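Side-chain contacts in putative ribose 5-phosphate isomerase (Leishmania infantum, PDB 6FXW), which probably interconverts ribose 5-phosphate and ribulose 5-phosphate, an isomerisation of the pentose phosphate pathway: residues V36-M39 with G40-D44; E58-K62 with G63-T67; T74-G77 with M78-A82; M120-I123 with R124-E128. All coordinates share one frame; numbering follows the deposited sequence. Where two conformers were deposited one is given.

Interaction 1 of 4, residues V36-M39 with G40-D44; sequences VMYM and GPSSD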
loop_
_atom_site.group_PDB
_atom_site.type_symbol
_atom_site.label_atom_id
_atom_site.label_comp_id
_atom_site.label_asym_id
_atom_site.label_seq_id
_atom_site.Cartn_x
_atom_site.Cartn_y
_atom_site.Cartn_z
ATOM N N VAL A 36 -10.940 -15.925 20.532
ATOM C CA VAL A 36 -11.365 -14.833 19.676
ATOM C C VAL A 36 -12.815 -14.583 19.979
ATOM O O VAL A 36 -13.660 -15.506 19.867
ATOM C CB VAL A 36 -11.146 -15.090 18.178
ATOM C CG1 VAL A 36 -11.313 -13.783 17.435
ATOM C CG2 VAL A 36 -9.788 -15.708 17.951
ATOM N N MET A 37 -13.167 -13.346 20.335
ATOM C CA MET A 37 -14.530 -12.945 20.668
ATOM C C MET A 37 -15.019 -11.924 19.656
ATOM O O MET A 37 -14.382 -10.868 19.494
ATOM C CB MET A 37 -14.552 -12.278 22.068
ATOM C CG MET A 37 -14.283 -13.232 23.200
ATOM S SD MET A 37 -13.593 -12.446 24.690
ATOM C CE MET A 37 -11.951 -12.064 24.167
ATOM N N TYR A 38 -16.154 -12.145 18.992
ATOM C CA TYR A 38 -16.704 -11.250 18.017
ATOM C C TYR A 38 -17.648 -10.280 18.585
ATOM O O TYR A 38 -18.648 -10.737 19.233
ATOM C CB TYR A 38 -17.379 -12.049 16.892
ATOM C CG TYR A 38 -18.006 -11.183 15.851
ATOM C CD1 TYR A 38 -17.236 -10.358 15.041
ATOM C CD2 TYR A 38 -19.409 -11.125 15.651
ATOM C CE1 TYR A 38 -17.764 -9.534 14.136
ATOM C CE2 TYR A 38 -19.958 -10.329 14.711
ATOM C CZ TYR A 38 -19.137 -9.511 13.868
ATOM O OH TYR A 38 -19.726 -8.723 12.973
ATOM N N MET A 39 -17.386 -9.009 18.465
ATOM C CA MET A 39 -18.243 -8.000 18.967
ATOM C C MET A 39 -18.652 -7.016 18.067
ATOM O O MET A 39 -18.890 -5.934 18.520
ATOM C CB MET A 39 -17.615 -7.252 20.191
ATOM C CG MET A 39 -16.475 -7.947 20.844
ATOM S SD MET A 39 -15.853 -6.987 22.194
ATOM C CE MET A 39 -15.560 -8.389 23.207
ATOM N N GLY A 40 -18.774 -7.346 16.808
ATOM C CA GLY A 40 -19.439 -6.560 15.805
ATOM C C GLY A 40 -20.828 -6.984 15.613
ATOM O O GLY A 40 -21.333 -7.797 16.419
ATOM N N PRO A 41 -21.506 -6.467 14.558
ATOM C CA PRO A 41 -22.849 -6.752 14.294
ATOM C C PRO A 41 -23.122 -8.207 13.903
ATOM O O PRO A 41 -22.335 -8.833 13.190
ATOM C CB PRO A 41 -23.232 -5.836 13.148
ATOM C CG PRO A 41 -21.955 -5.446 12.437
ATOM C CD PRO A 41 -20.923 -5.586 13.479
ATOM N N SER A 42 -24.233 -8.737 14.425
ATOM C CA SER A 42 -24.637 -10.110 14.109
ATOM C C SER A 42 -25.893 -10.062 13.281
ATOM O O SER A 42 -26.689 -10.921 13.331
ATOM C CB SER A 42 -24.799 -10.960 15.391
ATOM O OG SER A 42 -23.496 -11.363 15.846
ATOM N N SER A 43 -26.031 -8.982 12.541
ATOM C CA SER A 43 -27.120 -8.854 11.572
ATOM C C SER A 43 -26.623 -8.025 10.441
ATOM O O SER A 43 -25.635 -7.288 10.612
ATOM C CB SER A 43 -28.324 -8.132 12.153
ATOM O OG SER A 43 -29.094 -7.680 11.053
ATOM N N ASP A 44 -27.339 -8.111 9.296
ATOM C CA ASP A 44 -27.025 -7.347 8.111
ATOM C C ASP A 44 -27.538 -5.930 8.086
ATOM O O ASP A 44 -28.113 -5.452 7.076
ATOM C CB ASP A 44 -27.500 -8.133 6.894
ATOM C CG ASP A 44 -26.858 -7.663 5.591
ATOM O OD1 ASP A 44 -25.801 -6.986 5.612
ATOM O OD2 ASP A 44 -27.449 -7.995 4.548
HETATM O O HOH W 1 -21.362 -9.700 18.237
#
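In the loop that leaves strand 33-38, an outermost strand of this chain's sheet, Tyr38 folds its ring back over Gly40 and hooks the chain just beyond it. CG stands anti to the backbone N (chi1 179°), which sends the ring along the departing chain. The Gly40 backbone lies over one face: its N sits 3.5 Å above the ring plane, near the centre, and Gly40 CA makes a CH-pi contact 4.0 Å from the ring centroid. At the ring edge, Tyr38 OH donates to Pro41 O over a short 2.6 Å, meeting the carbonyl at 131° and tilted 24° from its plane. This is the carboxyl end of a strand in a parallel, Rossmann-like sheet, where the chain turns off toward helix 49-61; His20 also stacks with the Tyr38 ring, and Pro41 packs on Tyr52 of that helix. The same hydroxyl rests against the proline ring, with Tyr38 OH 3.4 Å from Pro41 CD, while Ser42 OG comes to the ring edge more loosely, 3.9 Å from Tyr38 CE2. One water bridges the bend, donating to Tyr38 O at 3.1 Å and to Gly40 O at 2.6 Å.

Interaction 2 of 4, residues E58-K62 with G63-T67; sequences EAILK and GEADT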
loop_
_atom_site.group_PDB
_atom_site.type_symbol
_atom_site.label_atom_id
_atom_site.label_comp_id
_atom_site.label_asym_id
_atom_site.label_seq_id
_atom_site.Cartn_x
_atom_site.Cartn_y
_atom_site.Cartn_z
ATOM N N GLU A 58 -13.536 -1.434 25.745
ATOM C CA GLU A 58 -13.972 -1.738 27.104
ATOM C C GLU A 58 -13.616 -3.169 27.429
ATOM O O GLU A 58 -13.197 -3.441 28.596
ATOM C CB GLU A 58 -15.474 -1.518 27.263
ATOM C CG GLU A 58 -15.779 -0.109 27.719
ATOM C CD GLU A 58 -15.194 0.305 29.096
ATOM O OE1 GLU A 58 -14.988 1.540 29.279
ATOM O OE2 GLU A 58 -14.949 -0.577 29.990
ATOM N N ALA A 59 -13.692 -4.127 26.508
ATOM C CA ALA A 59 -13.221 -5.512 26.768
ATOM C C ALA A 59 -11.796 -5.554 27.222
ATOM O O ALA A 59 -11.437 -6.313 28.125
ATOM C CB ALA A 59 -13.434 -6.405 25.565
ATOM N N ILE A 60 -10.931 -4.798 26.558
ATOM C CA ILE A 60 -9.548 -4.749 26.945
ATOM C C ILE A 60 -9.366 -4.104 28.327
ATOM O O ILE A 60 -8.657 -4.648 29.192
ATOM C CB ILE A 60 -8.719 -4.019 25.891
ATOM C CG1 ILE A 60 -8.716 -4.840 24.595
ATOM C CG2 ILE A 60 -7.326 -3.751 26.344
ATOM C CD1 ILE A 60 -8.259 -4.089 23.363
ATOM N N LEU A 61 -10.014 -2.967 28.545
ATOM C CA LEU A 61 -9.845 -2.274 29.789
ATOM C C LEU A 61 -10.346 -3.070 31.040
ATOM O O LEU A 61 -9.793 -2.883 32.126
ATOM C CB LEU A 61 -10.510 -0.902 29.710
ATOM C CG LEU A 61 -9.767 0.007 28.719
ATOM C CD1 LEU A 61 -10.622 1.243 28.490
ATOM C CD2 LEU A 61 -8.370 0.381 29.105
ATOM N N LYS A 62 -11.335 -3.899 30.804
ATOM C CA LYS A 62 -11.888 -4.741 31.885
ATOM C C LYS A 62 -11.150 -6.059 31.982
ATOM O O LYS A 62 -11.558 -6.861 32.864
ATOM C CB LYS A 62 -13.316 -5.071 31.575
ATOM C CG LYS A 62 -14.280 -3.954 31.644
ATOM C CD LYS A 62 -15.710 -4.566 31.497
ATOM C CE LYS A 62 -15.910 -5.641 30.397
ATOM N NZ LYS A 62 -17.376 -5.707 29.946
ATOM N N GLY A 63 -10.168 -6.326 31.149
ATOM C CA GLY A 63 -9.423 -7.585 31.189
ATOM C C GLY A 63 -10.144 -8.772 30.652
ATOM O O GLY A 63 -9.731 -9.937 30.965
ATOM N N GLU A 64 -11.155 -8.582 29.822
ATOM C CA GLU A 64 -11.791 -9.658 29.145
ATOM C C GLU A 64 -11.023 -10.059 27.873
ATOM O O GLU A 64 -11.134 -11.169 27.412
ATOM C CB GLU A 64 -13.261 -9.396 28.773
ATOM C CG GLU A 64 -14.209 -9.214 29.930
ATOM C CD GLU A 64 -14.384 -10.468 30.812
ATOM O OE1 GLU A 64 -14.924 -10.288 31.987
ATOM O OE2 GLU A 64 -13.950 -11.552 30.381
ATOM N N ALA A 65 -10.207 -9.144 27.324
ATOM C CA ALA A 65 -9.356 -9.459 26.199
ATOM C C ALA A 65 -8.026 -8.768 26.452
ATOM O O ALA A 65 -7.995 -7.796 27.204
ATOM C CB ALA A 65 -9.951 -8.943 24.882
ATOM N N ASP A 66 -6.956 -9.284 25.786
ATOM C CA ASP A 66 -5.657 -8.744 25.866
ATOM C C ASP A 66 -5.379 -7.790 24.750
ATOM O O ASP A 66 -4.493 -6.869 24.891
ATOM C CB ASP A 66 -4.633 -9.921 25.672
ATOM C CG ASP A 66 -4.681 -10.889 26.809
ATOM O OD1 ASP A 66 -4.665 -10.461 28.008
ATOM O OD2 ASP A 66 -4.805 -12.038 26.495
ATOM N N THR A 67 -6.036 -8.000 23.639
ATOM C CA THR A 67 -5.688 -7.266 22.395
ATOM C C THR A 67 -6.940 -7.159 21.584
ATOM O O THR A 67 -7.912 -7.936 21.774
ATOM C CB THR A 67 -4.468 -7.877 21.643
ATOM O OG1 THR A 67 -4.247 -7.192 20.388
ATOM C CG2 THR A 67 -4.684 -9.271 21.299
HETATM O O HOH W 2 -6.410 -6.263 29.014
#
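Two torsions shape the meeting of Ile60 with the segment 63-67. With chi1 at -66°, CG1 lies anti to the carbonyl carbon; the extended chi2 of 164° then carries the branch on until Ile60 CD1 touches the backbone of Thr67, 3.8 Å from its C. Gly63 supplies the other key torsion: its positive phi of 75° turns the chain back across the helix end.

The backbone bonds follow from that turn. Gly63 N donates to Ile60 O at 3.0 Å, coming from above the carbonyl plane, and Glu64 N reaches Ala59 O at 2.8 Å from almost straight ahead of the carbonyl. A second donor, Ala65 N, shares Ala59 O at 3.2 Å from well out of its plane, so two N-H groups grip that one oxygen. Ile60 adds a nearly straight CA-H...O contact, Ile60 CA lying 3.4 Å from Ala65 O. A water donates to both Ile60 O and Ala65 O and links the helix end to the outgoing chain.

On the buried side Ala59 CB and Ala65 CB pack 4.4 Å apart, with Met39 against the first and Ala9 against the second. Toward solvent the packing is looser: Lys62 CE brushes Glu64 CG at 4.0 Å, while their charged ends do not meet. Farther on, Asp66 OD2 accepts from Arg7 N. The positive phi of Gly63, with the bonds from Gly63 N and Glu64 N back into the last turn, makes a Schellman motif, closing helix 49-61 where a beta-alpha-beta crossover returns to the parallel sheet at strand 67-72.

Interaction 3 of 4, residues T74-G77 with M78-A82; sequences TGIG and MSIAA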
loop_
_atom_site.group_PDB
_atom_site.type_symbol
_atom_site.label_atom_id
_atom_site.label_comp_id
_atom_site.label_asym_id
_atom_site.label_seq_id
_atom_site.Cartn_x
_atom_site.Cartn_y
_atom_site.Cartn_z
ATOM N N THR A 74 -11.989 1.583 6.117
ATOM C CA THR A 74 -10.583 1.968 5.926
ATOM C C THR A 74 -9.707 1.702 7.126
ATOM O O THR A 74 -8.496 1.796 7.055
ATOM C CB THR A 74 -10.466 3.466 5.675
ATOM O OG1 THR A 74 -10.939 4.161 6.825
ATOM C CG2 THR A 74 -11.215 3.873 4.439
ATOM N N GLY A 75 -10.303 1.435 8.300
ATOM C CA GLY A 75 -9.629 1.422 9.547
ATOM C C GLY A 75 -9.584 2.756 10.279
ATOM O O GLY A 75 -9.206 2.818 11.463
ATOM N N ILE A 76 -9.736 3.850 9.549
ATOM C CA ILE A 76 -9.366 5.183 10.084
ATOM C C ILE A 76 -10.383 5.572 11.219
ATOM O O ILE A 76 -9.957 6.017 12.272
ATOM C CB ILE A 76 -9.401 6.231 8.974
ATOM C CG1 ILE A 76 -8.282 5.969 7.945
ATOM C CG2 ILE A 76 -9.239 7.642 9.558
ATOM C CD1 ILE A 76 -8.520 6.754 6.680
ATOM N N GLY A 77 -11.669 5.380 10.950
ATOM C CA GLY A 77 -12.626 5.716 11.991
ATOM C C GLY A 77 -12.398 4.926 13.269
ATOM O O GLY A 77 -12.473 5.426 14.381
ATOM N N MET A 78 -12.153 3.628 13.105
ATOM C CA MET A 78 -11.787 2.786 14.233
ATOM C C MET A 78 -10.618 3.282 14.990
ATOM O O MET A 78 -10.605 3.323 16.254
ATOM C CB MET A 78 -11.586 1.329 13.772
ATOM C CG MET A 78 -12.864 0.633 13.323
ATOM S SD MET A 78 -14.095 0.596 14.642
ATOM C CE MET A 78 -15.158 -0.708 14.036
ATOM N N SER A 79 -9.573 3.696 14.286
ATOM C CA SER A 79 -8.354 4.232 14.915
ATOM C C SER A 79 -8.651 5.480 15.733
ATOM O O SER A 79 -8.180 5.596 16.879
ATOM C CB SER A 79 -7.246 4.552 13.894
ATOM O OG SER A 79 -6.231 5.475 14.393
ATOM N N ILE A 80 -9.415 6.371 15.142
ATOM C CA ILE A 80 -9.743 7.603 15.865
ATOM C C ILE A 80 -10.575 7.306 17.112
ATOM O O ILE A 80 -10.224 7.744 18.203
ATOM C CB ILE A 80 -10.467 8.598 14.949
ATOM C CG1 ILE A 80 -9.518 9.025 13.787
ATOM C CG2 ILE A 80 -10.873 9.833 15.736
ATOM C CD1 ILE A 80 -10.218 9.641 12.633
ATOM N N ALA A 81 -11.652 6.573 16.917
ATOM C CA ALA A 81 -12.561 6.310 18.040
ATOM C C ALA A 81 -11.839 5.545 19.167
ATOM O O ALA A 81 -11.973 5.869 20.357
ATOM C CB ALA A 81 -13.703 5.510 17.562
ATOM N N ALA A 82 -11.066 4.517 18.838
ATOM C CA ALA A 82 -10.411 3.700 19.876
ATOM C C ALA A 82 -9.421 4.485 20.680
ATOM O O ALA A 82 -9.226 4.316 21.861
ATOM C CB ALA A 82 -9.759 2.446 19.266
#
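Ser79 N donates to Gly75 O at 3.0 Å in the first turn of helix 76-83, and Gly75 itself is the N-cap of that helix. Just upstream is an ST turn. With chi1 of 63°, Thr74 brings its OG1 round to the amide of Ile76, and Ile76 N donates to Thr74 OG1 in a fairly straight bond of 3.0 Å. A side-chain oxygen thus satisfies an amide at the helix start that has no preceding turn to donate to. Gly75 has a positive phi of 89°, a conformation that suits glycine.

From there the main chain pairs with itself. Ile80 N donates to Ile76 O and Ala81 N to Gly77 O, and Ala82 N continues the series to Met78 O. Ser79 O has a weak bond from Asn83 ND2, one turn on.

The side chains fan out to different neighbours. Met78 keeps its CB 3.6 Å from Gly75 O, but its chain bends at chi2 (-59°) and its end leads away; the side chain packs on Leu70 and Cys72 of strand 67-72 and on Cys112. Ala81 and Ala82 face helix 49-61. Another side of the helix meets the second subunit: Ser79 packs on Ser79 of that subunit, Ile80 on its Ala90 and Ile76 on its Asn106. Ile76 and Ile80 lie alongside each other one turn apart and point the same way, Ile80 CG1 resting 3.4 Å from Ile76 O and Ile80 CD1 touching Ile76 CG2 at 3.8 Å.

Interaction 4 of 4, residues M120-I123 with R124-E128; sequences MEVI and RDIIE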
loop_
_atom_site.group_PDB
_atom_site.type_symbol
_atom_site.label_atom_id
_atom_site.label_comp_id
_atom_site.label_asym_id
_atom_site.label_seq_id
_atom_site.Cartn_x
_atom_site.Cartn_y
_atom_site.Cartn_z
ATOM N N MET A 120 -7.779 -9.480 1.510
ATOM C CA MET A 120 -7.766 -10.485 2.571
ATOM C C MET A 120 -6.469 -11.177 2.814
ATOM O O MET A 120 -6.136 -11.463 3.977
ATOM C CB MET A 120 -8.836 -11.556 2.323
ATOM C CG MET A 120 -10.227 -11.011 2.497
ATOM S SD MET A 120 -10.564 -10.789 4.295
ATOM C CE MET A 120 -11.769 -9.599 4.171
ATOM N N GLU A 121 -5.616 -11.349 1.813
ATOM C CA GLU A 121 -4.336 -11.940 2.102
ATOM C C GLU A 121 -3.394 -10.970 2.814
ATOM O O GLU A 121 -2.555 -11.358 3.612
ATOM C CB GLU A 121 -3.651 -12.527 0.831
ATOM C CG GLU A 121 -4.310 -13.865 0.421
ATOM C CD GLU A 121 -4.422 -14.907 1.528
ATOM O OE1 GLU A 121 -3.453 -15.047 2.279
ATOM O OE2 GLU A 121 -5.542 -15.485 1.724
ATOM N N VAL A 122 -3.534 -9.668 2.503
ATOM C CA VAL A 122 -2.795 -8.659 3.240
ATOM C C VAL A 122 -3.325 -8.584 4.689
ATOM O O VAL A 122 -2.532 -8.503 5.609
ATOM C CB VAL A 122 -2.883 -7.291 2.502
ATOM C CG1 VAL A 122 -2.409 -6.127 3.364
ATOM C CG2 VAL A 122 -2.089 -7.385 1.239
ATOM N N ILE A 123 -4.644 -8.652 4.854
ATOM C CA ILE A 123 -5.202 -8.695 6.215
ATOM C C ILE A 123 -4.679 -9.907 6.984
ATOM O O ILE A 123 -4.323 -9.757 8.160
ATOM C CB ILE A 123 -6.709 -8.679 6.158
ATOM C CG1 ILE A 123 -7.210 -7.293 5.710
ATOM C CG2 ILE A 123 -7.396 -9.070 7.488
ATOM C CD1 ILE A 123 -8.668 -7.171 5.398
ATOM N N ARG A 124 -4.531 -11.048 6.352
ATOM C CA ARG A 124 -3.980 -12.229 7.039
ATOM C C ARG A 124 -2.580 -11.933 7.595
ATOM O O ARG A 124 -2.273 -12.179 8.789
ATOM C CB ARG A 124 -3.968 -13.428 6.106
ATOM C CG ARG A 124 -3.538 -14.675 6.871
ATOM C CD ARG A 124 -3.278 -15.872 5.961
ATOM N NE ARG A 124 -4.304 -16.156 5.031
ATOM C CZ ARG A 124 -5.416 -16.873 5.300
ATOM N NH1 ARG A 124 -5.699 -17.406 6.523
ATOM N NH2 ARG A 124 -6.269 -17.036 4.338
ATOM N N ASP A 125 -1.703 -11.384 6.736
ATOM C CA ASP A 125 -0.355 -11.055 7.164
ATOM C C ASP A 125 -0.325 -10.032 8.245
ATOM O O ASP A 125 0.440 -10.115 9.202
ATOM C CB ASP A 125 0.464 -10.577 5.951
ATOM C CG ASP A 125 1.869 -10.006 6.318
ATOM O OD1 ASP A 125 2.625 -10.671 7.017
ATOM O OD2 ASP A 125 2.137 -8.971 5.665
ATOM N N ILE A 126 -1.180 -9.015 8.142
ATOM C CA ILE A 126 -1.222 -7.967 9.153
ATOM C C ILE A 126 -1.572 -8.588 10.522
ATOM O O ILE A 126 -0.936 -8.277 11.553
ATOM C CB ILE A 126 -2.213 -6.862 8.787
ATOM C CG1 ILE A 126 -1.811 -6.068 7.529
ATOM C CG2 ILE A 126 -2.470 -5.917 9.946
ATOM C CD1 ILE A 126 -2.880 -5.161 6.947
ATOM N N ILE A 127 -2.644 -9.389 10.528
ATOM C CA ILE A 127 -3.117 -9.995 11.762
ATOM C C ILE A 127 -2.064 -10.876 12.363
ATOM O O ILE A 127 -1.765 -10.742 13.572
ATOM C CB ILE A 127 -4.453 -10.691 11.503
ATOM C CG1 ILE A 127 -5.578 -9.702 11.279
ATOM C CG2 ILE A 127 -4.839 -11.577 12.685
ATOM C CD1 ILE A 127 -6.960 -10.297 10.891
ATOM N N GLU A 128 -1.504 -11.793 11.551
ATOM C CA GLU A 128 -0.511 -12.703 12.090
ATOM C C GLU A 128 0.702 -11.965 12.644
ATOM O O GLU A 128 1.162 -12.271 13.718
ATOM C CB GLU A 128 -0.071 -13.649 11.019
ATOM C CG GLU A 128 -1.111 -14.668 10.676
ATOM C CD GLU A 128 -0.791 -15.698 9.616
ATOM O OE1 GLU A 128 0.245 -15.524 8.944
ATOM O OE2 GLU A 128 -1.665 -16.608 9.412
#
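Glu121 and Arg124, three residues apart on helix 120-131, join in a salt bridge on its partly exposed side. Arg124 offers its guanidinium side-on: NE donates to Glu121 OE1 at 3.1 Å and NH2 to Glu121 OE2 at 3.1 Å, one nitrogen for each oxygen. Both oxygens are met on the syn side, and the two flat groups are nearly coplanar, their planes 23° apart. The chains run alongside each other to get there. Glu121 bends at chi2 (-52°) and Arg124 at chi3 (-50°), which brings carboxylate and guanidinium level. Two bonds hold the groups against rotation.

In contrast to this partly exposed ion pair, Val122, Ile123, Ile126 and Ile127 are buried and closely packed. Val122 CG1 meets Ile126 CD1 at 3.7 Å, and Ile126 CG1 comes close to the carbonyl oxygen, 3.2 Å from Val122 O. One residue further round, Ile123 and Ile127 lie side by side, Ile123 CG2 touching Ile127 CD1 at 3.6 Å. Regular backbone bonds support both pairs, Ile126 N to Val122 O at 2.9 Å and Ile127 N to Ile123 O at 2.9 Å.

Asp125 OD1 turns instead to His96 ND1. Glu121 packs on Arg116 and Val122 on Thr117 of the third subunit, while Val122 reaches Asp95 and Asp125 reaches Val97 of the fourth. Within its own chain the helix covers strand 110-114, with Ile123 on Ile113, Ile127 on Leu111 and Ile126 on both; toward helix 20-29, Arg124 leans on Met26, and Ile127 on Ile23 and Val27.

Overall arrangement
All four contacts are local, yet they sit at different depths of one alpha/beta fold. Interaction 1 is a surface contact at an outermost strand of this chain's sheet and rests on an aromatic ring and its hydroxyl; interaction 3 is wholly buried and relies on main-chain bonds and apolar contacts. Interactions 2 and 4 are partly buried, the first ending a helix through backbone geometry, the second joining a charged pair to a greasy face. Interactions 1 and 2 touch directly, Met39 CE lying 3.7 Å from Ala59 CB, whereas 2 and 4 lie on opposite sides of the chain's centre, about 22 Å between centres. Interactions 3 and 4 alone meet other subunits.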